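Local coordinates for protein afamin (Homo sapiens, PDB 6FAK) that carries hydrophobic molecules in body fluids, binding vitamin E and keeping lipidated Wnt proteins soluble and active, at residues Asn88-Cys92 with Cys103-Asn107; Ser236-Val241 with Lys262-Ile267; Val391-Cys395 with Glu446-Val450; Leu421-Val427 with Val531-Lys535. One frame throughout, in Å; residues are numbered along the deposited sequence.

Interaction 1: residues Asn88-Cys92 with Cys103-Asn107; sequences NFSHC and CFFYN. With NAG (2-acetamido-2-deoxy-beta-D-glucopyranose), chain C; NAG (2-acetamido-2-deoxy-beta-D-glucopyranose), chain B.
A disulfide bordered by aromatic rings joins 88-92 to 103-107, linking the short helix 90-93 to helix 97-106 in the first albumin repeat. C92 SG and C103 SG are bonded at 2.2 Å with a chi3 of -73°. The sulfur of C103 stands anti to its backbone N (chi1 -172°), which turns it toward C92, with C92 CA and C103 CA 5.2 Å apart. Beside the bridge, C92 CB rests over a face of the F104 ring, 4.2 Å from the centroid and 19° off the normal, a CH-pi contact. The H91 ring approaches the other sulfur obliquely, its CD2 3.3 Å from C103 SG. F89 meets F104 at a slant, with F89 CD1 3.8 Å from F104 CZ. A water links the segments, donating to C103 O at 2.8 Å and bonding H91 NE2 at a longer distance. N107 turns ND2 to Y33 O, while N88 carries an N-linked GlcNAc on ND2. With C93 bonded to C78, the adjacent C92 and C93 form the paired-cysteine, double-disulfide motif of the albumin family.

Interaction 2: residues Ser236-Val241 with Lys262-Ile267; sequences SLVEDV and KVMNHI
H266 and D240 meet through a hydrogen bond from H266 ND1 to D240 OD2, 2.6 Å long and nearly straight at 176°. H266 CG stands opposite the backbone N (chi1 -168°), which carries the ring across to D240. The acceptor lies in the plane of the imidazole, but the N-H comes to the anti side of the carboxylate and tilted out of its plane. Around this bond, L237 CD1 covers one face of the ring, 4.2 Å from the H266 centroid, in a CH-pi contact, and S236 OG sits at the ring edge, 3.3 Å from H266 CE1. D240 turns its second oxygen toward the extended chain of K262, a long salt bridge of 4.0 Å between D240 OD1 and K262 NZ. On the apolar side of the contact, V263 CG2 touches D240 O at 3.6 Å and L237 CD1 meets I267 CG1 at 3.7 Å. Beyond the two segments, E233 OE2 accepts from H266 NE2; with both nitrogens tied to carboxylates the ring is fixed in rotation and is probably inclined to carry a positive charge. A phenylalanine in place of H266 would probably leave D240 and E233 as two acidic groups without their shared mate. The segments run almost antiparallel, at 163°, with axes 9.6 Å apart, within the pocket region for hydrophobic ligands. L237 and V241 continue onto helix 216-225, through L222 and Y218, and M264 packs on helix 288-295.

Interaction 3: residues Val391-Cys395 with Glu446-Val450; sequences VQQEC and EFACV
Segments V391-C395 and E446-V450 are helical and cross almost perpendicularly, at 83°, with axes 10.6 Å apart and their closest backbone approach at V391 and F447. V391 carries most of the apolar contact. Its CG1, anti to the backbone N (chi1 169°), meets V450 tip to tip, with V391 CG1 3.9 Å from V450 CG1. The other branch turns to the aromatic ring, V391 CG2 lying 3.9 Å from F447 CD1, and the two side chains cross at about a right angle. One turn on from V391, C395 SG lies 4.0 Å from V450 CG2 and 3.6 Å from E446 CD, so the extended glutamate lies against the sulfur of the C395-C441 disulfide. Its polar end is used beyond the two segments, where E446 OE2 accepts a hydrogen bond from T442 N, the residue after C441. With an alanine at E446, the amide of T442 is likely to lose this acceptor and the flank of the C395 sulfur its cover. E394 likewise sends its carboxylate elsewhere, to a salt bridge with R486. Chemically, then, the two helices meet through valine, phenylalanine and sulfur surfaces, while the one carboxylate pressed against the disulfide is probably steadied by the turn it bonds.

Interaction 4: residues Leu421-Val427 with Val531-Lys535; sequences LSTEELV and VNLVK
T423, V531 and K535 carry most of this contact, which combines a chain of hydrogen bonds with an apolar patch. The hydroxyl of T423 works in both directions: T423 OG1 donates to N532 OD1 at 2.7 Å and accepts from K535 NZ at 3.1 Å. The first bond meets the amide carbonyl from above, 36° out of its plane. K535 NZ also donates to L421 O at 2.8 Å, this time in the carbonyl plane and with a C=O...N angle of 156°. The lysine chain, extended beyond CG, makes this reach possible, and on the way K535 CE meets L426 tip to tip, 3.8 Å from L426 CD1. The ammonium group thus sits by the first turn of helix 423-440, where the helix end would probably disfavour a positive charge; the carbonyl of L421 and the hydroxyl of T423 are likely to offset this. S422 is the N-cap of that helix, its OG accepting from E425 N. V531 slides past T423 in the opposite direction, V531 CG1 lying 3.6 Å from T423 OG1. The same methyl touches the leucine, with L426 CD1 3.8 Å from V531 CG1, and V427 CG2 lies 4.1 Å from V531 CG2. The helical segments cross at 117°. Helix 376-417 adjoins both through T415, which touches L426, V531 and K535, while F503 of strand 503-504 packs on N532 and K535.

From the N terminus, interaction 1 closes a short, mostly helical loop of ten residues inside the first albumin domain. Interaction 2 follows in the second, closing a helical hairpin with twenty residues between its segments. Both close before interaction 3 opens. In the third domain interactions 3 and 4 cross: 421-427 lies between the segments of interaction 3, and 446-450 between those of interaction 4. Of the consecutive helices 376-417, 423-440 and 446-462, interaction 3 joins the first to the third, and interaction 4 ties the middle one to the much later helix 521-536. The centres of interactions 3 and 4 are about 26 Å apart; interactions 1 and 3 lie on opposite sides of the chain's centre, as do 2 and 4.

Interaction 1: residues Asn88-Cys92 with Cys103-Asn107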
loop_
_atom_site.group_PDB
_atom_site.type_symbol
_atom_site.label_atom_id
_atom_site.label_comp_id
_atom_site.label_asym_id
_atom_site.label_seq_id
_atom_site.Cartn_x
_atom_site.Cartn_y
_atom_site.Cartn_z
ATOM N N ASN A 88 -10.127 -25.058 0.355
ATOM C CA ASN A 88 -11.401 -24.352 0.481
ATOM C C ASN A 88 -11.595 -23.313 -0.641
ATOM O O ASN A 88 -11.962 -22.158 -0.399
ATOM C CB ASN A 88 -11.532 -23.756 1.907
ATOM C CG ASN A 88 -12.986 -23.417 2.279
ATOM O OD1 ASN A 88 -13.552 -22.492 1.695
ATOM N ND2 ASN A 88 -13.611 -24.127 3.233
ATOM N N PHE A 89 -11.306 -23.701 -1.877
ATOM C CA PHE A 89 -11.658 -22.796 -3.008
ATOM C C PHE A 89 -12.468 -23.516 -4.090
ATOM O O PHE A 89 -12.594 -23.013 -5.238
ATOM C CB PHE A 89 -10.418 -22.023 -3.545
ATOM C CG PHE A 89 -9.377 -22.868 -4.211
ATOM C CD1 PHE A 89 -9.458 -23.166 -5.587
ATOM C CD2 PHE A 89 -8.319 -23.380 -3.501
ATOM C CE1 PHE A 89 -8.494 -23.955 -6.222
ATOM C CE2 PHE A 89 -7.336 -24.167 -4.114
ATOM C CZ PHE A 89 -7.430 -24.469 -5.497
ATOM N N SER A 90 -13.116 -24.633 -3.714
ATOM C CA SER A 90 -13.957 -25.387 -4.658
ATOM C C SER A 90 -15.077 -24.545 -5.240
ATOM O O SER A 90 -15.480 -24.753 -6.384
ATOM C CB SER A 90 -14.557 -26.656 -3.990
ATOM O OG SER A 90 -15.505 -26.262 -3.029
ATOM N N HIS A 91 -15.623 -23.630 -4.432
ATOM C CA HIS A 91 -16.646 -22.708 -4.906
ATOM C C HIS A 91 -16.158 -21.832 -6.106
ATOM O O HIS A 91 -16.939 -21.508 -7.014
ATOM C CB HIS A 91 -17.174 -21.853 -3.747
ATOM C CG HIS A 91 -16.152 -20.956 -3.123
ATOM N ND1 HIS A 91 -15.114 -21.427 -2.339
ATOM C CD2 HIS A 91 -16.009 -19.606 -3.161
ATOM C CE1 HIS A 91 -14.382 -20.404 -1.921
ATOM N NE2 HIS A 91 -14.903 -19.290 -2.406
ATOM N N CYS A 92 -14.871 -21.484 -6.138
ATOM C CA CYS A 92 -14.296 -20.805 -7.333
ATOM C C CYS A 92 -14.223 -21.698 -8.579
ATOM O O CYS A 92 -14.468 -21.256 -9.698
ATOM C CB CYS A 92 -12.914 -20.225 -7.020
ATOM S SG CYS A 92 -12.951 -19.026 -5.682
ATOM N N CYS A 103 -14.144 -14.767 -8.191
ATOM C CA CYS A 103 -14.056 -15.608 -7.021
ATOM C C CYS A 103 -12.606 -15.776 -6.562
ATOM O O CYS A 103 -12.352 -15.681 -5.370
ATOM C CB CYS A 103 -14.699 -16.984 -7.312
ATOM S SG CYS A 103 -14.862 -18.041 -5.888
ATOM N N PHE A 104 -11.683 -16.006 -7.486
ATOM C CA PHE A 104 -10.250 -16.158 -7.167
ATOM C C PHE A 104 -9.650 -14.881 -6.515
ATOM O O PHE A 104 -8.897 -14.953 -5.535
ATOM C CB PHE A 104 -9.439 -16.600 -8.392
ATOM C CG PHE A 104 -9.247 -18.080 -8.469
ATOM C CD1 PHE A 104 -8.410 -18.729 -7.565
ATOM C CD2 PHE A 104 -9.949 -18.847 -9.375
ATOM C CE1 PHE A 104 -8.240 -20.117 -7.629
ATOM C CE2 PHE A 104 -9.781 -20.233 -9.449
ATOM C CZ PHE A 104 -8.919 -20.872 -8.587
ATOM N N PHE A 105 -10.029 -13.737 -7.075
ATOM C CA PHE A 105 -9.698 -12.456 -6.511
ATOM C C PHE A 105 -10.214 -12.266 -5.081
ATOM O O PHE A 105 -9.463 -11.803 -4.220
ATOM C CB PHE A 105 -10.181 -11.335 -7.433
ATOM C CG PHE A 105 -10.062 -9.980 -6.842
ATOM C CD1 PHE A 105 -8.843 -9.344 -6.797
ATOM C CD2 PHE A 105 -11.176 -9.299 -6.381
ATOM C CE1 PHE A 105 -8.735 -8.066 -6.249
ATOM C CE2 PHE A 105 -11.065 -8.029 -5.833
ATOM C CZ PHE A 105 -9.842 -7.426 -5.782
ATOM N N TYR A 106 -11.498 -12.583 -4.848
ATOM C CA TYR A 106 -12.063 -12.559 -3.520
ATOM C C TYR A 106 -11.456 -13.570 -2.537
ATOM O O TYR A 106 -11.596 -13.358 -1.336
ATOM C CB TYR A 106 -13.599 -12.680 -3.505
ATOM C CG TYR A 106 -14.322 -11.488 -4.082
ATOM C CD1 TYR A 106 -13.959 -10.203 -3.729
ATOM C CD2 TYR A 106 -15.397 -11.639 -4.957
ATOM C CE1 TYR A 106 -14.604 -9.106 -4.251
ATOM C CE2 TYR A 106 -16.063 -10.529 -5.484
ATOM C CZ TYR A 106 -15.641 -9.266 -5.133
ATOM O OH TYR A 106 -16.277 -8.126 -5.590
ATOM N N ASN A 107 -10.823 -14.624 -3.033
ATOM C CA ASN A 107 -10.170 -15.633 -2.215
ATOM C C ASN A 107 -8.888 -15.152 -1.524
ATOM O O ASN A 107 -8.442 -15.772 -0.552
ATOM C CB ASN A 107 -9.846 -16.860 -3.082
ATOM C CG ASN A 107 -9.550 -18.128 -2.247
ATOM O OD1 ASN A 107 -10.364 -18.498 -1.457
ATOM N ND2 ASN A 107 -8.396 -18.776 -2.466
HETATM C C1 NAG C . -13.427 -25.245 4.172
HETATM C C2 NAG C . -14.118 -24.755 5.456
HETATM C C3 NAG C . -14.461 -25.896 6.412
HETATM C C4 NAG C . -15.156 -27.021 5.664
HETATM C C5 NAG C . -14.295 -27.461 4.489
HETATM C C6 NAG C . -14.918 -28.644 3.749
HETATM C C7 NAG C . -13.442 -22.463 5.941
HETATM C C8 NAG C . -12.493 -21.571 6.685
HETATM N N2 NAG C . -13.274 -23.775 6.122
HETATM O O3 NAG C . -15.323 -25.412 7.451
HETATM O O4 NAG C . -15.409 -28.123 6.543
HETATM O O5 NAG C . -14.135 -26.356 3.593
HETATM O O6 NAG C . -16.270 -28.340 3.380
HETATM O O7 NAG C . -14.314 -22.010 5.216
HETATM C C1 NAG B . -17.802 -3.438 -2.384
HETATM C C2 NAG B . -18.543 -4.548 -3.120
HETATM C C3 NAG B . -18.572 -4.260 -4.616
HETATM C C4 NAG B . -19.152 -2.875 -4.864
HETATM C C5 NAG B . -18.431 -1.818 -4.022
HETATM C C6 NAG B . -19.083 -0.449 -4.182
HETATM C C7 NAG B . -18.623 -6.961 -2.639
HETATM C C8 NAG B . -20.124 -6.861 -2.680
HETATM N N2 NAG B . -17.921 -5.838 -2.854
HETATM O O3 NAG B . -19.362 -5.251 -5.292
HETATM O O4 NAG B . -19.052 -2.554 -6.257
HETATM O O5 NAG B . -18.446 -2.185 -2.633
HETATM O O6 NAG B . -20.431 -0.491 -3.699
HETATM O O7 NAG B . -18.066 -8.024 -2.416
HETATM O O HOH W 1 -10.371 -19.887 0.661
HETATM O O HOH W 2 -13.871 -16.257 -3.072
#

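Interaction 2: residues Ser236-Val241 with Lys262-Ile267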
loop_
_atom_site.group_PDB
_atom_site.type_symbol
_atom_site.label_atom_id
_atom_site.label_comp_id
_atom_site.label_asym_id
_atom_site.label_seq_id
_atom_site.Cartn_x
_atom_site.Cartn_y
_atom_site.Cartn_z
ATOM N N SER A 236 -3.836 9.339 -23.550
ATOM C CA SER A 236 -3.466 8.064 -24.122
ATOM C C SER A 236 -2.675 7.167 -23.138
ATOM O O SER A 236 -2.952 5.952 -23.012
ATOM C CB SER A 236 -2.675 8.298 -25.421
ATOM O OG SER A 236 -2.442 7.064 -26.038
ATOM N N LEU A 237 -1.755 7.788 -22.408
ATOM C CA LEU A 237 -0.939 7.096 -21.417
ATOM C C LEU A 237 -1.803 6.636 -20.236
ATOM O O LEU A 237 -1.636 5.524 -19.745
ATOM C CB LEU A 237 0.197 7.995 -20.947
ATOM C CG LEU A 237 1.231 7.479 -19.969
ATOM C CD1 LEU A 237 1.900 6.213 -20.513
ATOM C CD2 LEU A 237 2.247 8.558 -19.650
ATOM N N VAL A 238 -2.709 7.501 -19.800
ATOM C CA VAL A 238 -3.639 7.192 -18.741
ATOM C C VAL A 238 -4.484 5.962 -19.076
ATOM O O VAL A 238 -4.725 5.141 -18.174
ATOM C CB VAL A 238 -4.528 8.374 -18.374
ATOM C CG1 VAL A 238 -5.755 7.949 -17.543
ATOM C CG2 VAL A 238 -3.710 9.419 -17.645
ATOM N N GLU A 239 -4.923 5.828 -20.330
ATOM C CA GLU A 239 -5.623 4.612 -20.781
ATOM C C GLU A 239 -4.801 3.332 -20.612
ATOM O O GLU A 239 -5.334 2.326 -20.106
ATOM C CB GLU A 239 -6.100 4.735 -22.246
ATOM C CG GLU A 239 -7.226 5.729 -22.413
ATOM C CD GLU A 239 -8.587 5.070 -22.364
ATOM O OE1 GLU A 239 -8.775 4.073 -21.618
ATOM O OE2 GLU A 239 -9.483 5.531 -23.099
ATOM N N ASP A 240 -3.518 3.390 -20.973
ATOM C CA ASP A 240 -2.606 2.279 -20.767
ATOM C C ASP A 240 -2.391 1.967 -19.272
ATOM O O ASP A 240 -2.424 0.779 -18.869
ATOM C CB ASP A 240 -1.259 2.511 -21.452
ATOM C CG ASP A 240 -1.317 2.436 -22.998
ATOM O OD1 ASP A 240 -2.323 2.009 -23.602
ATOM O OD2 ASP A 240 -0.309 2.833 -23.630
ATOM N N VAL A 241 -2.201 3.009 -18.458
ATOM C CA VAL A 241 -2.044 2.826 -17.040
ATOM C C VAL A 241 -3.292 2.213 -16.387
ATOM O O VAL A 241 -3.144 1.297 -15.555
ATOM C CB VAL A 241 -1.637 4.132 -16.333
ATOM C CG1 VAL A 241 -1.541 3.921 -14.854
ATOM C CG2 VAL A 241 -0.286 4.598 -16.815
ATOM N N LYS A 262 3.974 -2.513 -21.739
ATOM C CA LYS A 262 3.322 -1.560 -22.649
ATOM C C LYS A 262 3.410 -0.096 -22.154
ATOM O O LYS A 262 3.719 0.802 -22.931
ATOM C CB LYS A 262 1.862 -1.955 -22.864
ATOM C CG LYS A 262 1.113 -1.138 -23.926
ATOM C CD LYS A 262 -0.270 -1.718 -24.184
ATOM C CE LYS A 262 -0.925 -1.092 -25.408
ATOM N NZ LYS A 262 -2.377 -1.451 -25.549
ATOM N N VAL A 263 3.105 0.153 -20.880
ATOM C CA VAL A 263 3.174 1.487 -20.321
ATOM C C VAL A 263 4.628 2.063 -20.459
ATOM O O VAL A 263 4.820 3.201 -20.954
ATOM C CB VAL A 263 2.647 1.523 -18.864
ATOM C CG1 VAL A 263 3.010 2.801 -18.148
ATOM C CG2 VAL A 263 1.124 1.330 -18.809
ATOM N N MET A 264 5.629 1.256 -20.116
ATOM C CA MET A 264 7.024 1.712 -20.135
ATOM C C MET A 264 7.494 1.986 -21.559
ATOM O O MET A 264 8.128 3.030 -21.828
ATOM C CB MET A 264 7.926 0.699 -19.415
ATOM C CG MET A 264 7.532 0.474 -17.970
ATOM S SD MET A 264 7.262 2.025 -17.094
ATOM C CE MET A 264 6.637 1.447 -15.522
ATOM N N ASN A 265 7.112 1.102 -22.468
ATOM C CA ASN A 265 7.332 1.311 -23.891
ATOM C C ASN A 265 6.626 2.556 -24.432
ATOM O O ASN A 265 7.241 3.308 -25.192
ATOM C CB ASN A 265 6.971 0.058 -24.703
ATOM C CG ASN A 265 7.918 -1.136 -24.392
ATOM O OD1 ASN A 265 8.941 -0.995 -23.681
ATOM N ND2 ASN A 265 7.563 -2.319 -24.906
ATOM N N HIS A 266 5.362 2.770 -24.070
ATOM C CA HIS A 266 4.646 4.037 -24.400
ATOM C C HIS A 266 5.426 5.288 -23.903
ATOM O O HIS A 266 5.705 6.204 -24.667
ATOM C CB HIS A 266 3.239 4.016 -23.808
ATOM C CG HIS A 266 2.332 5.095 -24.295
ATOM N ND1 HIS A 266 0.974 4.912 -24.376
ATOM C CD2 HIS A 266 2.566 6.355 -24.733
ATOM C CE1 HIS A 266 0.407 6.005 -24.848
ATOM N NE2 HIS A 266 1.353 6.897 -25.069
ATOM N N ILE A 267 5.800 5.298 -22.644
ATOM C CA ILE A 267 6.602 6.365 -22.067
ATOM C C ILE A 267 7.927 6.533 -22.853
ATOM O O ILE A 267 8.170 7.592 -23.434
ATOM C CB ILE A 267 6.864 6.094 -20.582
ATOM C CG1 ILE A 267 5.542 6.264 -19.792
ATOM C CG2 ILE A 267 7.935 7.012 -19.972
ATOM C CD1 ILE A 267 5.608 5.843 -18.347
#

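Interaction 3: residues Val391-Cys395 with Glu446-Val450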
loop_
_atom_site.group_PDB
_atom_site.type_symbol
_atom_site.label_atom_id
_atom_site.label_comp_id
_atom_site.label_asym_id
_atom_site.label_seq_id
_atom_site.Cartn_x
_atom_site.Cartn_y
_atom_site.Cartn_z
ATOM N N VAL A 391 -0.936 19.422 8.580
ATOM C CA VAL A 391 0.368 18.801 8.432
ATOM C C VAL A 391 1.428 19.506 9.230
ATOM O O VAL A 391 2.277 18.847 9.881
ATOM C CB VAL A 391 0.753 18.682 6.958
ATOM C CG1 VAL A 391 2.198 18.288 6.780
ATOM C CG2 VAL A 391 -0.159 17.637 6.309
ATOM N N GLN A 392 1.418 20.830 9.191
ATOM C CA GLN A 392 2.365 21.603 9.991
ATOM C C GLN A 392 2.248 21.287 11.495
ATOM O O GLN A 392 3.253 21.116 12.169
ATOM C CB GLN A 392 2.191 23.106 9.737
ATOM C CG GLN A 392 2.720 23.521 8.392
ATOM C CD GLN A 392 2.353 24.954 8.007
ATOM O OE1 GLN A 392 1.312 25.483 8.396
ATOM N NE2 GLN A 392 3.210 25.576 7.222
ATOM N N GLN A 393 1.015 21.168 11.999
ATOM C CA GLN A 393 0.779 20.816 13.400
ATOM C C GLN A 393 1.301 19.395 13.724
ATOM O O GLN A 393 2.023 19.202 14.709
ATOM C CB GLN A 393 -0.714 20.968 13.753
ATOM C CG GLN A 393 -1.146 22.437 13.754
ATOM C CD GLN A 393 -2.572 22.676 14.232
ATOM O OE1 GLN A 393 -3.475 21.854 14.018
ATOM N NE2 GLN A 393 -2.778 23.811 14.892
ATOM N N GLU A 394 0.985 18.428 12.862
ATOM C CA GLU A 394 1.445 17.059 13.041
ATOM C C GLU A 394 2.982 17.001 13.013
ATOM O O GLU A 394 3.564 16.328 13.870
ATOM C CB GLU A 394 0.831 16.100 12.010
ATOM C CG GLU A 394 -0.691 15.936 12.047
ATOM C CD GLU A 394 -1.325 15.407 10.741
ATOM O OE1 GLU A 394 -0.776 15.637 9.629
ATOM O OE2 GLU A 394 -2.408 14.754 10.795
ATOM N N CYS A 395 3.633 17.725 12.084
ATOM C CA CYS A 395 5.107 17.753 11.998
ATOM C C CYS A 395 5.770 18.408 13.226
ATOM O O CYS A 395 6.870 17.986 13.637
ATOM C CB CYS A 395 5.641 18.372 10.684
ATOM S SG CYS A 395 5.545 17.220 9.267
ATOM N N GLU A 446 7.428 18.762 2.161
ATOM C CA GLU A 446 6.881 18.160 3.343
ATOM C C GLU A 446 5.382 17.914 3.171
ATOM O O GLU A 446 4.897 16.807 3.472
ATOM C CB GLU A 446 7.099 19.098 4.522
ATOM C CG GLU A 446 6.430 18.675 5.815
ATOM C CD GLU A 446 6.658 19.718 6.907
ATOM O OE1 GLU A 446 5.760 20.588 7.144
ATOM O OE2 GLU A 446 7.744 19.665 7.517
ATOM N N PHE A 447 4.652 18.938 2.704
ATOM C CA PHE A 447 3.179 18.797 2.632
ATOM C C PHE A 447 2.792 17.637 1.713
ATOM O O PHE A 447 2.011 16.750 2.123
ATOM C CB PHE A 447 2.423 20.073 2.210
ATOM C CG PHE A 447 0.955 19.806 1.939
ATOM C CD1 PHE A 447 0.095 19.571 2.974
ATOM C CD2 PHE A 447 0.470 19.728 0.618
ATOM C CE1 PHE A 447 -1.234 19.295 2.745
ATOM C CE2 PHE A 447 -0.862 19.442 0.361
ATOM C CZ PHE A 447 -1.719 19.239 1.428
ATOM N N ALA A 448 3.342 17.630 0.492
ATOM C CA ALA A 448 2.996 16.587 -0.462
ATOM C C ALA A 448 3.384 15.181 0.056
ATOM O O ALA A 448 2.585 14.216 0.010
ATOM C CB ALA A 448 3.629 16.846 -1.826
ATOM N N CYS A 449 4.591 15.088 0.574
ATOM C CA CYS A 449 5.121 13.816 1.065
ATOM C C CYS A 449 4.259 13.226 2.205
ATOM O O CYS A 449 3.820 12.075 2.139
ATOM C CB CYS A 449 6.589 14.011 1.485
ATOM S SG CYS A 449 7.443 12.517 2.041
ATOM N N VAL A 450 4.001 14.038 3.239
ATOM C CA VAL A 450 3.236 13.610 4.384
ATOM C C VAL A 450 1.793 13.216 3.981
ATOM O O VAL A 450 1.284 12.166 4.402
ATOM C CB VAL A 450 3.167 14.718 5.455
ATOM C CG1 VAL A 450 2.175 14.374 6.563
ATOM C CG2 VAL A 450 4.545 14.965 6.059
#

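Interaction 4: residues Leu421-Val427 with Val531-Lys535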
loop_
_atom_site.group_PDB
_atom_site.type_symbol
_atom_site.label_atom_id
_atom_site.label_comp_id
_atom_site.label_asym_id
_atom_site.label_seq_id
_atom_site.Cartn_x
_atom_site.Cartn_y
_atom_site.Cartn_z
ATOM N N LEU A 421 -10.709 -3.687 15.429
ATOM C CA LEU A 421 -9.523 -4.262 14.745
ATOM C C LEU A 421 -8.642 -5.055 15.688
ATOM O O LEU A 421 -8.599 -4.808 16.868
ATOM C CB LEU A 421 -8.686 -3.169 14.087
ATOM C CG LEU A 421 -9.441 -2.405 13.007
ATOM C CD1 LEU A 421 -8.624 -1.261 12.488
ATOM C CD2 LEU A 421 -9.911 -3.300 11.872
ATOM N N SER A 422 -7.991 -6.092 15.177
ATOM C CA SER A 422 -7.000 -6.810 15.952
ATOM C C SER A 422 -5.866 -5.841 16.395
ATOM O O SER A 422 -5.506 -4.857 15.722
ATOM C CB SER A 422 -6.388 -7.965 15.171
ATOM O OG SER A 422 -5.592 -7.485 14.117
ATOM N N THR A 423 -5.326 -6.157 17.564
ATOM C CA THR A 423 -4.175 -5.475 18.042
ATOM C C THR A 423 -3.025 -5.465 17.048
ATOM O O THR A 423 -2.378 -4.412 16.889
ATOM C CB THR A 423 -3.747 -6.059 19.419
ATOM O OG1 THR A 423 -4.787 -5.727 20.335
ATOM C CG2 THR A 423 -2.453 -5.474 19.871
ATOM N N GLU A 424 -2.781 -6.586 16.369
ATOM C CA GLU A 424 -1.674 -6.631 15.390
ATOM C C GLU A 424 -1.902 -5.624 14.273
ATOM O O GLU A 424 -0.973 -4.933 13.852
ATOM C CB GLU A 424 -1.476 -8.028 14.748
ATOM C CG GLU A 424 -0.787 -9.049 15.637
ATOM C CD GLU A 424 0.513 -8.523 16.212
ATOM O OE1 GLU A 424 0.553 -8.273 17.431
ATOM O OE2 GLU A 424 1.455 -8.269 15.439
ATOM N N GLU A 425 -3.147 -5.503 13.827
ATOM C CA GLU A 425 -3.475 -4.555 12.764
ATOM C C GLU A 425 -3.299 -3.099 13.227
ATOM O O GLU A 425 -2.768 -2.282 12.478
ATOM C CB GLU A 425 -4.911 -4.775 12.221
ATOM C CG GLU A 425 -5.262 -3.743 11.151
ATOM C CD GLU A 425 -6.397 -4.132 10.224
ATOM O OE1 GLU A 425 -7.185 -5.079 10.508
ATOM O OE2 GLU A 425 -6.481 -3.437 9.186
ATOM N N LEU A 426 -3.765 -2.787 14.432
ATOM C CA LEU A 426 -3.727 -1.442 14.960
ATOM C C LEU A 426 -2.273 -1.013 15.120
ATOM O O LEU A 426 -1.941 0.099 14.824
ATOM C CB LEU A 426 -4.512 -1.317 16.310
ATOM C CG LEU A 426 -6.037 -1.327 16.126
ATOM C CD1 LEU A 426 -6.820 -1.771 17.374
ATOM C CD2 LEU A 426 -6.508 0.036 15.608
ATOM N N VAL A 427 -1.449 -1.922 15.605
ATOM C CA VAL A 427 -0.026 -1.706 15.714
ATOM C C VAL A 427 0.614 -1.406 14.355
ATOM O O VAL A 427 1.324 -0.425 14.240
ATOM C CB VAL A 427 0.661 -2.896 16.437
ATOM C CG1 VAL A 427 2.205 -2.812 16.286
ATOM C CG2 VAL A 427 0.318 -2.856 17.916
ATOM N N VAL A 531 -1.977 -0.761 22.885
ATOM C CA VAL A 531 -3.209 -1.011 22.212
ATOM C C VAL A 531 -4.146 -1.834 23.096
ATOM O O VAL A 531 -5.317 -1.453 23.263
ATOM C CB VAL A 531 -3.002 -1.613 20.807
ATOM C CG1 VAL A 531 -4.299 -2.126 20.187
ATOM C CG2 VAL A 531 -2.386 -0.560 19.905
ATOM N N ASN A 532 -3.656 -2.935 23.632
ATOM C CA ASN A 532 -4.465 -3.763 24.561
ATOM C C ASN A 532 -4.957 -2.975 25.788
ATOM O O ASN A 532 -6.112 -3.094 26.210
ATOM C CB ASN A 532 -3.725 -5.050 24.961
ATOM C CG ASN A 532 -3.547 -6.001 23.794
ATOM O OD1 ASN A 532 -4.449 -6.123 22.951
ATOM N ND2 ASN A 532 -2.420 -6.694 23.742
ATOM N N LEU A 533 -4.101 -2.111 26.316
ATOM C CA LEU A 533 -4.481 -1.240 27.423
ATOM C C LEU A 533 -5.648 -0.303 27.086
ATOM O O LEU A 533 -6.596 -0.125 27.930
ATOM C CB LEU A 533 -3.280 -0.420 27.891
ATOM C CG LEU A 533 -3.488 0.362 29.172
ATOM C CD1 LEU A 533 -3.692 -0.562 30.372
ATOM C CD2 LEU A 533 -2.286 1.286 29.355
ATOM N N VAL A 534 -5.593 0.270 25.874
ATOM C CA VAL A 534 -6.603 1.191 25.399
ATOM C C VAL A 534 -7.921 0.434 25.201
ATOM O O VAL A 534 -8.968 0.974 25.526
ATOM C CB VAL A 534 -6.219 1.973 24.117
ATOM C CG1 VAL A 534 -7.347 2.845 23.671
ATOM C CG2 VAL A 534 -5.040 2.914 24.372
ATOM N N LYS A 535 -7.869 -0.792 24.672
ATOM C CA LYS A 535 -9.093 -1.628 24.542
ATOM C C LYS A 535 -9.649 -1.890 25.924
ATOM O O LYS A 535 -10.857 -1.696 26.184
ATOM C CB LYS A 535 -8.792 -2.952 23.853
ATOM C CG LYS A 535 -8.559 -2.818 22.362
ATOM C CD LYS A 535 -8.212 -4.120 21.707
ATOM C CE LYS A 535 -8.081 -3.925 20.225
ATOM N NZ LYS A 535 -7.785 -5.188 19.548
#